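Local atomic coordinates of alpha-1,3-glucanase (Paenibacillus glycanilyticus, PDB entry 6K0P), a protein that hydrolyses the alpha-1,3-glucosidic linkages of alpha-1,3-glucan as a glycoside hydrolase of family 87, seen here with the disaccharide nigerose bound. Residues K286-N291 against C308-V313; G292-T297 against N314-T319. The protein carries 1 engineered substitution. One frame throughout, in Å; residues are numbered along the deposited sequence.

Contacts 1 and 2 are consecutive parts of the same two neighbouring coils of a parallel beta-helix, so each of 286-297 and 308-319 first supplies strand and then turn. Contact 1 lies nearer the centre of the chain and is mostly buried. It combines an apolar interior, a few backbone bonds and bridging waters with a lysine and a tryptophan of a sugar-binding pocket. Contact 2, on the turns farther out, is only partly buried and almost wholly polar, with side-chain amides doing much of the bonding. The two meet where Y310 OH approaches S315 OG and V313 O approaches G292 N, both probable hydrogen bonds.

Contact 1: K286-N291 against C308-V313; sequences KFIDGN and CLYWGV. With GLC (alpha-D-glucopyranose), chain B; GLC (alpha-D-glucopyranose), chain C.
K286 and W311 meet where this pair of beta-helix coils borders the bound disaccharide. The lysine chain bends at chi2 (94°) and is extended beyond CD, with CE 3.8 Å from W311 CB. K286 NZ stands over the indole face in a cation-pi contact, 5.0 Å from the centroid of the five-membered ring of W311. K286 NZ also donates to O4 of the chain B glucose (2.9 Å) and, outside the segments, to G283 O. On that same indole face, O4 of the chain B glucose and C1 of the chain C glucose both lie toward the rim.

Direct backbone bonds join the coils at the corner, F287 N to C308 O (3.0 Å) and I288 N to L309 O (3.1 Å, 166°). Farther on, water takes over: water 1 bridges I288 O and W311 N, and water 2 accepts from G290 N beside W311 O. Y310 OH reaches G290 O at 2.7 Å, from above the carbonyl plane, and is also bonded to S315 OG.

Inward, L309 CD1 touches the F287 ring at its edge, 3.8 Å from F287 CD2, and I288 CG2 packs 3.9 Å from Y310 CD1.

Apolar groups thus fill the interior, while on the other side one ammonium group, held by G283 and the sugar, would lend its charge to both indole and glucose binding.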
ATOM      1  N   LYS A 286       6.638  10.459  -9.352  1.00 11.19           N
ATOM      2  CA  LYS A 286       6.023   9.215  -9.790  1.00 10.24           C
ATOM      3  C   LYS A 286       7.025   8.472 -10.662  1.00 12.33           C
ATOM      4  O   LYS A 286       7.622   9.064 -11.568  1.00 13.56           O
ATOM      5  CB  LYS A 286       4.736   9.484 -10.572  1.00 13.55           C
ATOM      6  CG  LYS A 286       3.622  10.064  -9.715  1.00 12.73           C
ATOM      7  CD  LYS A 286       3.579  11.590  -9.765  1.00 13.95           C
ATOM      8  CE  LYS A 286       2.361  12.094  -9.011  1.00 15.63           C
ATOM      9  NZ  LYS A 286       2.234  13.583  -9.085  1.00 15.97           N
ATOM     10  N   PHE A 287       7.239   7.184 -10.370  1.00 10.50           N
ATOM     11  CA  PHE A 287       8.215   6.432 -11.157  1.00 11.57           C
ATOM     12  C   PHE A 287       7.846   6.431 -12.635  1.00 12.08           C
ATOM     13  O   PHE A 287       8.708   6.626 -13.500  1.00 11.50           O
ATOM     14  CB  PHE A 287       8.372   5.000 -10.637  1.00 12.16           C
ATOM     15  CG  PHE A 287       9.183   4.117 -11.553  1.00 11.32           C
ATOM     16  CD1 PHE A 287      10.502   4.438 -11.859  1.00 10.95           C
ATOM     17  CD2 PHE A 287       8.631   2.979 -12.108  1.00 11.54           C
ATOM     18  CE1 PHE A 287      11.241   3.635 -12.713  1.00 12.77           C
ATOM     19  CE2 PHE A 287       9.373   2.160 -12.955  1.00 12.46           C
ATOM     20  CZ  PHE A 287      10.671   2.494 -13.261  1.00 12.26           C
ATOM     21  N   ILE A 288       6.569   6.227 -12.944  1.00 11.75           N
ATOM     22  CA  ILE A 288       6.068   6.281 -14.312  1.00 11.82           C
ATOM     23  C   ILE A 288       5.085   7.438 -14.400  1.00 12.88           C
ATOM     24  O   ILE A 288       4.107   7.491 -13.639  1.00 12.24           O
ATOM     25  CB  ILE A 288       5.392   4.966 -14.730  1.00 10.78           C
ATOM     26  CG1 ILE A 288       6.414   3.831 -14.788  1.00 12.83           C
ATOM     27  CG2 ILE A 288       4.695   5.130 -16.090  1.00 11.61           C
ATOM     28  CD1 ILE A 288       5.776   2.442 -14.795  1.00 15.70           C
ATOM     29  N   ASP A 289       5.346   8.365 -15.320  1.00 12.17           N
ATOM     30  CA  ASP A 289       4.371   9.353 -15.747  1.00 11.52           C
ATOM     31  C   ASP A 289       3.775   8.892 -17.067  1.00 12.65           C
ATOM     32  O   ASP A 289       4.481   8.360 -17.932  1.00 13.14           O
ATOM     33  CB  ASP A 289       5.041  10.712 -15.964  1.00 12.82           C
ATOM     34  CG  ASP A 289       5.651  11.270 -14.700  1.00 13.97           C
ATOM     35  OD1 ASP A 289       4.915  11.438 -13.715  1.00 20.31           O
ATOM     36  OD2 ASP A 289       6.864  11.542 -14.705  1.00 20.94           O
ATOM     37  N   GLY A 290       2.474   9.084 -17.215  1.00 12.56           N
ATOM     38  CA  GLY A 290       1.830   8.719 -18.460  1.00 14.48           C
ATOM     39  C   GLY A 290       0.450   9.321 -18.538  1.00 14.64           C
ATOM     40  O   GLY A 290      -0.552   8.600 -18.521  1.00 14.87           O
ATOM     41  N   ASN A 291       0.395  10.647 -18.583  1.00 16.98           N
ATOM     42  CA  ASN A 291      -0.892  11.329 -18.569  1.00 19.49           C
ATOM     43  C   ASN A 291      -1.671  10.982 -19.827  1.00 14.20           C
ATOM     44  O   ASN A 291      -1.175  11.133 -20.948  1.00 16.82           O
ATOM     45  CB  ASN A 291      -0.690  12.840 -18.467  1.00 24.29           C
ATOM     46  CG  ASN A 291      -0.293  13.282 -17.068  1.00 34.18           C
ATOM     47  OD1 ASN A 291      -0.547  12.582 -16.085  1.00 31.10           O
ATOM     48  ND2 ASN A 291       0.334  14.449 -16.973  1.00 36.73           N
ATOM     49  N   CYS A 308       5.094   7.968  -5.816  1.00 10.19           N
ATOM     50  CA  CYS A 308       4.104   6.984  -6.242  1.00 10.78           C
ATOM     51  C   CYS A 308       4.718   6.091  -7.306  1.00  8.96           C
ATOM     52  O   CYS A 308       5.713   6.456  -7.941  1.00 10.43           O
ATOM     53  CB  CYS A 308       2.878   7.626  -6.916  1.00 11.22           C
ATOM     54  SG  CYS A 308       2.142   9.006  -6.033  1.00 12.36           S
ATOM     55  N   LEU A 309       4.076   4.936  -7.539  1.00  9.20           N
ATOM     56  CA  LEU A 309       4.349   4.197  -8.771  1.00 10.63           C
ATOM     57  C   LEU A 309       3.733   4.908  -9.967  1.00 11.23           C
ATOM     58  O   LEU A 309       4.422   5.196 -10.950  1.00 11.76           O
ATOM     59  CB  LEU A 309       3.849   2.750  -8.685  1.00 11.22           C
ATOM     60  CG  LEU A 309       3.849   1.988 -10.028  1.00 12.31           C
ATOM     61  CD1 LEU A 309       5.226   2.028 -10.710  1.00 15.38           C
ATOM     62  CD2 LEU A 309       3.387   0.535  -9.860  1.00 14.15           C
ATOM     63  N   TYR A 310       2.437   5.212  -9.898  1.00 11.01           N
ATOM     64  CA  TYR A 310       1.734   5.768 -11.046  1.00 11.45           C
ATOM     65  C   TYR A 310       0.506   6.529 -10.569  1.00 12.17           C
ATOM     66  O   TYR A 310      -0.202   6.077  -9.659  1.00 11.02           O
ATOM     67  CB  TYR A 310       1.314   4.665 -12.026  1.00 11.66           C
ATOM     68  CG  TYR A 310       0.649   5.221 -13.261  1.00 12.13           C
ATOM     69  CD1 TYR A 310       1.386   5.924 -14.207  1.00 10.38           C
ATOM     70  CD2 TYR A 310      -0.715   5.074 -13.466  1.00 12.23           C
ATOM     71  CE1 TYR A 310       0.784   6.457 -15.338  1.00 12.84           C
ATOM     72  CE2 TYR A 310      -1.319   5.589 -14.600  1.00 11.39           C
ATOM     73  CZ  TYR A 310      -0.569   6.288 -15.523  1.00 12.96           C
ATOM     74  OH  TYR A 310      -1.184   6.829 -16.635  1.00 14.51           O
ATOM     75  N   TRP A 311       0.254   7.676 -11.210  1.00 14.04           N
ATOM     76  CA  TRP A 311      -0.876   8.555 -10.908  1.00 13.11           C
ATOM     77  C   TRP A 311      -1.522   8.860 -12.254  1.00 15.72           C
ATOM     78  O   TRP A 311      -1.106   9.791 -12.951  1.00 16.43           O
ATOM     79  CB  TRP A 311      -0.380   9.818 -10.222  1.00 14.47           C
ATOM     80  CG  TRP A 311      -1.457  10.746  -9.747  1.00 14.90           C
ATOM     81  CD1 TRP A 311      -2.234  11.576 -10.515  1.00 15.33           C
ATOM     82  CD2 TRP A 311      -1.855  10.962  -8.393  1.00 14.08           C
ATOM     83  NE1 TRP A 311      -3.099  12.287  -9.714  1.00 15.59           N
ATOM     84  CE2 TRP A 311      -2.890  11.925  -8.408  1.00 16.38           C
ATOM     85  CE3 TRP A 311      -1.450  10.422  -7.167  1.00 13.92           C
ATOM     86  CZ2 TRP A 311      -3.515  12.367  -7.243  1.00 16.62           C
ATOM     87  CZ3 TRP A 311      -2.063  10.864  -6.010  1.00 15.00           C
ATOM     88  CH2 TRP A 311      -3.093  11.828  -6.056  1.00 19.11           C
ATOM     89  N   GLY A 312      -2.535   8.071 -12.612  1.00 14.05           N
ATOM     90  CA  GLY A 312      -3.150   8.211 -13.919  1.00 13.53           C
ATOM     91  C   GLY A 312      -4.083   9.403 -13.979  1.00 12.94           C
ATOM     92  O   GLY A 312      -4.736   9.759 -13.003  1.00 12.69           O
ATOM     93  N   VAL A 313      -4.115  10.039 -15.151  1.00 14.18           N
ATOM     94  CA  VAL A 313      -4.987  11.176 -15.431  1.00 14.03           C
ATOM     95  C   VAL A 313      -5.628  10.904 -16.785  1.00 13.84           C
ATOM     96  O   VAL A 313      -4.957  10.994 -17.820  1.00 14.43           O
ATOM     97  CB  VAL A 313      -4.215  12.503 -15.453  1.00 14.39           C
ATOM     98  CG1 VAL A 313      -5.172  13.655 -15.687  1.00 19.29           C
ATOM     99  CG2 VAL A 313      -3.427  12.691 -14.152  1.00 17.78           C
TER
HETATM  100  C1  GLC B   1      -1.382  15.354  -3.754  1.00 26.23           C
HETATM  101  C2  GLC B   1      -1.414  16.117  -5.064  1.00 19.72           C
HETATM  102  C3  GLC B   1      -1.233  15.149  -6.211  1.00 19.04           C
HETATM  103  C4  GLC B   1       0.026  14.315  -6.010  1.00 17.66           C
HETATM  104  C5  GLC B   1      -0.066  13.583  -4.700  1.00 16.35           C
HETATM  105  C6  GLC B   1       1.217  12.848  -4.341  1.00 15.30           C
HETATM  106  O1  GLC B   1      -2.544  14.597  -3.728  1.00 42.68           O
HETATM  107  O2  GLC B   1      -2.655  16.829  -5.119  1.00 19.52           O
HETATM  108  O3  GLC B   1      -0.987  15.914  -7.377  1.00 19.46           O
HETATM  109  O4  GLC B   1       0.183  13.368  -7.035  1.00 16.58           O
HETATM  110  O5  GLC B   1      -0.273  14.510  -3.680  1.00 16.93           O
HETATM  111  O6  GLC B   1       2.371  13.639  -4.343  1.00 15.01           O
HETATM  112  C1  GLC C   2      -1.685  15.401  -8.575  1.00 20.24           C
HETATM  113  C2  GLC C   2      -1.208  16.164  -9.805  1.00 23.59           C
HETATM  114  C3  GLC C   2      -1.826  17.558  -9.787  1.00 25.01           C
HETATM  115  C4  GLC C   2      -3.347  17.466  -9.672  1.00 25.44           C
HETATM  116  C5  GLC C   2      -3.718  16.607  -8.461  1.00 22.00           C
HETATM  117  C6  GLC C   2      -5.227  16.430  -8.286  1.00 22.03           C
HETATM  118  O2  GLC C   2       0.203  16.262  -9.772  1.00 24.72           O
HETATM  119  O3  GLC C   2      -1.449  18.280 -10.941  1.00 24.86           O
HETATM  120  O4  GLC C   2      -3.887  18.764  -9.536  1.00 23.67           O
HETATM  121  O5  GLC C   2      -3.103  15.335  -8.576  1.00 20.43           O
HETATM  122  O6  GLC C   2      -5.800  15.864  -9.449  1.00 24.04           O
HETATM  123  O   HOH W   1       2.125   9.117 -12.902  1.00 15.77           O
HETATM  124  O   HOH W   2       0.483   9.875 -15.408  1.00 19.35           O
HETATM  125  O   HOH W   3       0.072  12.444 -12.791  1.00 32.06           O

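Contact 2: G292-T297 against N314-T319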
ATOM      1  N   GLY A 292      -2.891  10.486 -19.630  1.00 12.52           N
ATOM      2  CA  GLY A 292      -3.727  10.069 -20.734  1.00 14.66           C
ATOM      3  C   GLY A 292      -3.311   8.788 -21.419  1.00 13.30           C
ATOM      4  O   GLY A 292      -3.876   8.458 -22.466  1.00 15.75           O
ATOM      5  N   MET A 293      -2.345   8.047 -20.871  1.00 13.05           N
ATOM      6  CA  MET A 293      -1.829   6.885 -21.582  1.00 11.35           C
ATOM      7  C   MET A 293      -2.891   5.803 -21.747  1.00 11.39           C
ATOM      8  O   MET A 293      -3.816   5.668 -20.935  1.00 12.54           O
ATOM      9  CB  MET A 293      -0.582   6.310 -20.899  1.00 11.88           C
ATOM     10  CG  MET A 293      -0.867   5.441 -19.684  1.00 11.58           C
ATOM     11  SD  MET A 293       0.680   4.975 -18.878  1.00 12.18           S
ATOM     12  CE  MET A 293       0.100   3.721 -17.729  1.00 14.17           C
ATOM     13  N   GLN A 294      -2.739   5.022 -22.816  1.00 11.42           N
ATOM     14  CA  GLN A 294      -3.681   3.979 -23.189  1.00 12.31           C
ATOM     15  C   GLN A 294      -2.917   2.703 -23.487  1.00 13.21           C
ATOM     16  O   GLN A 294      -1.817   2.751 -24.046  1.00 13.52           O
ATOM     17  CB  GLN A 294      -4.488   4.376 -24.453  1.00 13.73           C
ATOM     18  CG  GLN A 294      -5.079   5.799 -24.408  1.00 15.11           C
ATOM     19  CD  GLN A 294      -6.369   5.895 -23.601  1.00 14.89           C
ATOM     20  OE1 GLN A 294      -7.321   5.139 -23.833  1.00 17.50           O
ATOM     21  NE2 GLN A 294      -6.411   6.842 -22.662  1.00 15.60           N
ATOM     22  N   ASN A 295      -3.498   1.564 -23.105  1.00 11.89           N
ATOM     23  CA  ASN A 295      -3.032   0.244 -23.538  1.00 12.35           C
ATOM     24  C   ASN A 295      -1.611  -0.080 -23.071  1.00 12.60           C
ATOM     25  O   ASN A 295      -0.923  -0.894 -23.694  1.00 12.38           O
ATOM     26  CB  ASN A 295      -3.158   0.065 -25.057  1.00 13.67           C
ATOM     27  CG  ASN A 295      -4.580   0.227 -25.542  1.00 18.78           C
ATOM     28  OD1 ASN A 295      -4.888   1.145 -26.307  1.00 25.10           O
ATOM     29  ND2 ASN A 295      -5.455  -0.655 -25.097  1.00 20.21           N
ATOM     30  N   VAL A 296      -1.159   0.531 -21.978  1.00 12.49           N
ATOM     31  CA  VAL A 296       0.189   0.307 -21.455  1.00 10.52           C
ATOM     32  C   VAL A 296       0.135  -0.808 -20.419  1.00 12.19           C
ATOM     33  O   VAL A 296      -0.813  -0.890 -19.632  1.00 13.39           O
ATOM     34  CB  VAL A 296       0.752   1.612 -20.850  1.00 11.14           C
ATOM     35  CG1 VAL A 296       2.039   1.357 -20.059  1.00 13.02           C
ATOM     36  CG2 VAL A 296       0.994   2.657 -21.951  1.00 13.11           C
ATOM     37  N   THR A 297       1.148  -1.676 -20.423  1.00 10.36           N
ATOM     38  CA  THR A 297       1.256  -2.767 -19.464  1.00 10.92           C
ATOM     39  C   THR A 297       2.500  -2.547 -18.619  1.00 11.98           C
ATOM     40  O   THR A 297       3.595  -2.330 -19.155  1.00 11.43           O
ATOM     41  CB  THR A 297       1.338  -4.114 -20.177  1.00 11.81           C
ATOM     42  OG1 THR A 297       0.107  -4.342 -20.875  1.00 14.39           O
ATOM     43  CG2 THR A 297       1.559  -5.239 -19.181  1.00 13.51           C
ATOM     44  N   ASN A 314      -6.918  10.566 -16.783  1.00 14.03           N
ATOM     45  CA  ASN A 314      -7.615  10.151 -18.001  1.00 15.05           C
ATOM     46  C   ASN A 314      -6.841   9.060 -18.739  1.00 15.28           C
ATOM     47  O   ASN A 314      -6.681   9.083 -19.963  1.00 14.94           O
ATOM     48  CB  ASN A 314      -7.941  11.340 -18.910  1.00 17.60           C
ATOM     49  CG  ASN A 314      -9.020  11.010 -19.917  1.00 22.11           C
ATOM     50  OD1 ASN A 314      -9.798  10.079 -19.719  1.00 20.87           O
ATOM     51  ND2 ASN A 314      -9.060  11.759 -21.013  1.00 33.74           N
ATOM     52  N   SER A 315      -6.360   8.086 -17.972  1.00 13.18           N
ATOM     53  CA  SER A 315      -5.554   6.984 -18.473  1.00 11.72           C
ATOM     54  C   SER A 315      -6.421   5.738 -18.482  1.00 11.75           C
ATOM     55  O   SER A 315      -6.959   5.354 -17.438  1.00 13.21           O
ATOM     56  CB  SER A 315      -4.336   6.777 -17.570  1.00 13.10           C
ATOM     57  OG  SER A 315      -3.586   7.979 -17.490  1.00 12.36           O
ATOM     58  N   SER A 316      -6.543   5.099 -19.644  1.00 12.40           N
ATOM     59  CA  SER A 316      -7.524   4.041 -19.823  1.00 11.31           C
ATOM     60  C   SER A 316      -6.933   2.815 -20.497  1.00 12.55           C
ATOM     61  O   SER A 316      -5.948   2.899 -21.242  1.00 11.85           O
ATOM     62  CB  SER A 316      -8.734   4.557 -20.619  1.00 11.90           C
ATOM     63  OG  SER A 316      -9.412   5.533 -19.845  1.00 13.22           O
ATOM     64  N   TYR A 317      -7.551   1.665 -20.218  1.00 11.32           N
ATOM     65  CA  TYR A 317      -7.208   0.403 -20.878  1.00 11.34           C
ATOM     66  C   TYR A 317      -5.785  -0.043 -20.560  1.00 12.75           C
ATOM     67  O   TYR A 317      -5.143  -0.729 -21.361  1.00 12.81           O
ATOM     68  CB  TYR A 317      -7.434   0.450 -22.397  1.00 12.09           C
ATOM     69  CG  TYR A 317      -8.836   0.836 -22.792  1.00 14.51           C
ATOM     70  CD1 TYR A 317      -9.853  -0.105 -22.788  1.00 18.43           C
ATOM     71  CD2 TYR A 317      -9.143   2.146 -23.156  1.00 17.88           C
ATOM     72  CE1 TYR A 317     -11.142   0.242 -23.153  1.00 20.79           C
ATOM     73  CE2 TYR A 317     -10.434   2.504 -23.512  1.00 18.14           C
ATOM     74  CZ  TYR A 317     -11.419   1.544 -23.506  1.00 20.39           C
ATOM     75  OH  TYR A 317     -12.701   1.896 -23.865  1.00 30.77           O
ATOM     76  N   ASN A 318      -5.275   0.342 -19.398  1.00 11.65           N
ATOM     77  CA  ASN A 318      -3.933  -0.038 -18.981  1.00 11.14           C
ATOM     78  C   ASN A 318      -3.989  -1.237 -18.048  1.00 12.16           C
ATOM     79  O   ASN A 318      -5.025  -1.548 -17.454  1.00 13.00           O
ATOM     80  CB  ASN A 318      -3.234   1.137 -18.295  1.00 11.56           C
ATOM     81  CG  ASN A 318      -3.203   2.360 -19.172  1.00 12.72           C
ATOM     82  OD1 ASN A 318      -2.525   2.372 -20.202  1.00 12.36           O
ATOM     83  ND2 ASN A 318      -3.961   3.385 -18.799  1.00 12.34           N
ATOM     84  N   THR A 319      -2.849  -1.911 -17.919  1.00 13.22           N
ATOM     85  CA  THR A 319      -2.740  -3.109 -17.096  1.00 12.43           C
ATOM     86  C   THR A 319      -1.532  -2.955 -16.187  1.00 11.88           C
ATOM     87  O   THR A 319      -0.411  -2.774 -16.671  1.00 11.76           O
ATOM     88  CB  THR A 319      -2.598  -4.364 -17.961  1.00 14.13           C
ATOM     89  OG1 THR A 319      -3.781  -4.527 -18.758  1.00 14.84           O
ATOM     90  CG2 THR A 319      -2.408  -5.601 -17.090  1.00 15.13           C
TER
HETATM   91  O   HOH W   4      -8.926   7.680 -21.299  1.00 17.09           O
HETATM   92  O   HOH W   5      -5.106  -2.857 -24.099  1.00 35.37           O
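M293 and V296 are bridged by N318 of the next coil, a side-chain amide filling in for backbone pairing at a turn of the parallel beta-helix, the fold of the pectate lyase-like clan. N318 OD1 accepts from V296 N at 2.9 Å, in the carbonyl plane and on a lone pair. N318 ND2 donates to M293 O at 3.1 Å, nearly straight (165°), arriving from above that carbonyl's plane. CG stands anti to N318's own carbonyl carbon (chi1 -56°), and the amide beyond it is held by its bonds to V296 N and M293 O. M293 O is doubly satisfied, since S316 N also bonds to M293 O at 3.1 Å. An alanine in place of N318 would probably leave V296 N without its acceptor and M293 O with one donor fewer, freeing the turn to shift. The pattern repeats one coil on, where N342 OD1 accepts from N318 N and N342 ND2 donates to S315 O.

Backbone pairing returns beyond the turn, with T319 N donating to V296 O at 2.8 Å. Within the turn, the bond from N295 N to S316 O is weak. N295 and Y317 both adopt left-handed backbone conformations, so the two turns bend alike at these positions.

At the outer side, Q294 NE2 donates to G292 O at 3.0 Å and also to water 4, which in turn donates to N314 O. S316 OG bonds to that water and to S340 N. The other amide atom, Q294 OE1, lies at the edge of the Y317 ring, 3.6 Å from Y317 CD2.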